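Nisin leader peptide-processing serine protease NisP (Lactococcus lactis subsp. lactis, PDB 4MZD) removes the leader peptide from the precursor of the lantibiotic nisin, probably as a subtilisin-like serine endopeptidase, and has an autocleavage activity at its C-terminus. Local coordinates at residues A476-R479 / N480-G483. Residues are numbered along the deposited sequence; the frame is centred on the assembly and turned at random.
Sequences ANNR and NSRG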
ATOM      1  N   ALA A 476     -21.672  16.866  -4.874  1.00 25.03           N
ATOM      2  CA  ALA A 476     -21.840  15.904  -3.796  1.00 24.22           C
ATOM      3  C   ALA A 476     -20.483  15.425  -3.295  1.00 23.61           C
ATOM      4  O   ALA A 476     -19.585  15.149  -4.090  1.00 23.98           O
ATOM      5  CB  ALA A 476     -22.675  14.723  -4.266  1.00 24.57           C
ATOM      6  N   ASN A 477     -20.335  15.335  -1.976  1.00 22.69           N
ATOM      7  CA  ASN A 477     -19.133  14.755  -1.384  1.00 22.17           C
ATOM      8  C   ASN A 477     -18.928  13.329  -1.866  1.00 20.92           C
ATOM      9  O   ASN A 477     -19.890  12.583  -2.055  1.00 21.15           O
ATOM     10  CB  ASN A 477     -19.214  14.775   0.140  1.00 23.60           C
ATOM     11  CG  ASN A 477     -19.038  16.162   0.710  1.00 25.67           C
ATOM     12  OD1 ASN A 477     -18.750  17.110  -0.019  1.00 26.28           O
ATOM     13  ND2 ASN A 477     -19.200  16.289   2.021  1.00 26.74           N
ATOM     14  N   ASN A 478     -17.668  12.949  -2.048  1.00 19.53           N
ATOM     15  CA  ASN A 478     -17.338  11.665  -2.646  1.00 18.27           C
ATOM     16  C   ASN A 478     -15.945  11.184  -2.227  1.00 16.90           C
ATOM     17  O   ASN A 478     -15.240  11.868  -1.482  1.00 16.04           O
ATOM     18  CB  ASN A 478     -17.432  11.777  -4.168  1.00 18.71           C
ATOM     19  CG  ASN A 478     -16.503  12.840  -4.729  1.00 18.45           C
ATOM     20  OD1 ASN A 478     -15.318  12.587  -4.939  1.00 18.76           O
ATOM     21  ND2 ASN A 478     -17.033  14.036  -4.968  1.00 19.11           N
ATOM     22  N   ARG A 479     -15.555  10.009  -2.713  1.00 16.41           N
ATOM     23  CA  ARG A 479     -14.280   9.394  -2.347  1.00 16.54           C
ATOM     24  C   ARG A 479     -13.080  10.241  -2.757  1.00 14.45           C
ATOM     25  O   ARG A 479     -11.986  10.117  -2.193  1.00 14.36           O
ATOM     26  CB  ARG A 479     -14.159   8.014  -2.995  1.00 20.02           C
ATOM     27  CG  ARG A 479     -13.813   6.899  -2.030  1.00 23.77           C
ATOM     28  CD  ARG A 479     -13.617   5.572  -2.748  1.00 25.85           C
ATOM     29  NE  ARG A 479     -12.310   5.491  -3.391  1.00 27.66           N
ATOM     30  CZ  ARG A 479     -12.083   5.769  -4.670  1.00 28.00           C
ATOM     31  NH1 ARG A 479     -13.080   6.140  -5.459  1.00 28.65           N
ATOM     32  NH2 ARG A 479     -10.854   5.668  -5.160  1.00 27.79           N
ATOM     33  N   ASN A 480     -13.288  11.093  -3.753  1.00 12.83           N
ATOM     34  CA  ASN A 480     -12.243  11.973  -4.251  1.00 13.28           C
ATOM     35  C   ASN A 480     -12.445  13.432  -3.861  1.00 13.26           C
ATOM     36  O   ASN A 480     -11.789  14.305  -4.411  1.00 13.61           O
ATOM     37  CB  ASN A 480     -12.117  11.854  -5.773  1.00 14.77           C
ATOM     38  CG  ASN A 480     -11.547  10.522  -6.209  1.00 15.24           C
ATOM     39  OD1 ASN A 480     -12.220   9.734  -6.879  1.00 17.82           O
ATOM     40  ND2 ASN A 480     -10.304  10.263  -5.836  1.00 14.97           N
ATOM     41  N   SER A 481     -13.333  13.708  -2.905  1.00 13.37           N
ATOM     42  CA  SER A 481     -13.477  15.076  -2.404  1.00 13.93           C
ATOM     43  C   SER A 481     -12.196  15.530  -1.727  1.00 13.12           C
ATOM     44  O   SER A 481     -11.434  14.703  -1.231  1.00 13.00           O
ATOM     45  CB  SER A 481     -14.625  15.180  -1.400  1.00 15.35           C
ATOM     46  OG  SER A 481     -15.871  14.978  -2.027  1.00 16.30           O
ATOM     47  N   ARG A 482     -11.966  16.840  -1.688  1.00 12.77           N
ATOM     48  CA  ARG A 482     -10.795  17.356  -0.999  1.00 13.49           C
ATOM     49  C   ARG A 482     -10.745  16.812   0.416  1.00 13.30           C
ATOM     50  O   ARG A 482     -11.744  16.842   1.141  1.00 13.81           O
ATOM     51  CB  ARG A 482     -10.824  18.879  -0.960  1.00 13.98           C
ATOM     52  CG  ARG A 482     -10.799  19.514  -2.325  1.00 14.10           C
ATOM     53  CD  ARG A 482     -11.036  21.003  -2.214  1.00 14.44           C
ATOM     54  NE  ARG A 482      -9.943  21.675  -1.524  1.00 14.89           N
ATOM     55  CZ  ARG A 482      -9.977  22.952  -1.158  1.00 15.27           C
ATOM     56  NH1 ARG A 482     -11.064  23.681  -1.399  1.00 16.28           N
ATOM     57  NH2 ARG A 482      -8.933  23.498  -0.545  1.00 16.23           N
ATOM     58  N   GLY A 483      -9.575  16.324   0.807  1.00 12.65           N
ATOM     59  CA  GLY A 483      -9.358  15.860   2.162  1.00 12.20           C
ATOM     60  C   GLY A 483      -9.696  14.401   2.409  1.00 11.30           C
ATOM     61  O   GLY A 483      -9.377  13.880   3.476  1.00 12.12           O
TER
HETATM   62  O   HOH W   1     -15.011   9.901  -6.267  1.00 34.12           O
HETATM   63  O   HOH W   2     -11.780   7.213  -8.189  1.00 22.83           O
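A type I beta turn from Asn-478 to Ser-481, overlaid by an Asx turn, folds the chain back on itself in a surface loop ahead of the short C-terminal strand 486-487. Ser-481 N closes the beta turn on Asn-478 O (3.0 Å). The Asn-478 side chain makes the second closure: OD1 accepts Asn-480 N at 2.8 Å, the donor tilted 24° from the carboxamide carbonyl plane. With chi1 at 59°, CG of Asn-478 is staggered close to both N and C of its own backbone, which brings the amide over the turn. Its other branch reaches back, ND2 giving a nearly in-plane hydrogen bond to Ala-476 O (2.9 Å), which helps fix the amide's rotation. From the far end of the turn Ser-481 OG returns to accept Asn-478 N at 2.7 Å, with an N-H...O angle of 152°. The side chains of the two central residues, Arg-479 and Asn-480, run side by side, joined through a water. One water donates to both Asn-478 OD1 (3.0 Å) and Asn-480 OD1; a second donates to Asn-480 OD1 (2.9 Å) and accepts Arg-479 NH1 (3.2 Å) at the guanidinium edge. Arg-267 NE binds Asn-480 O, and Arg-482 forms salt bridges with Asp-217 and Asp-221, tying the loop to the subtilase body. The side chain of Arg-479 is about 10 Å from those of His-147 and Ser-353, predicted members of the charge relay system. The whole is an Asx turn combined with a type I beta turn, with Ser-481 OG bonded back to the amide of Asn-478.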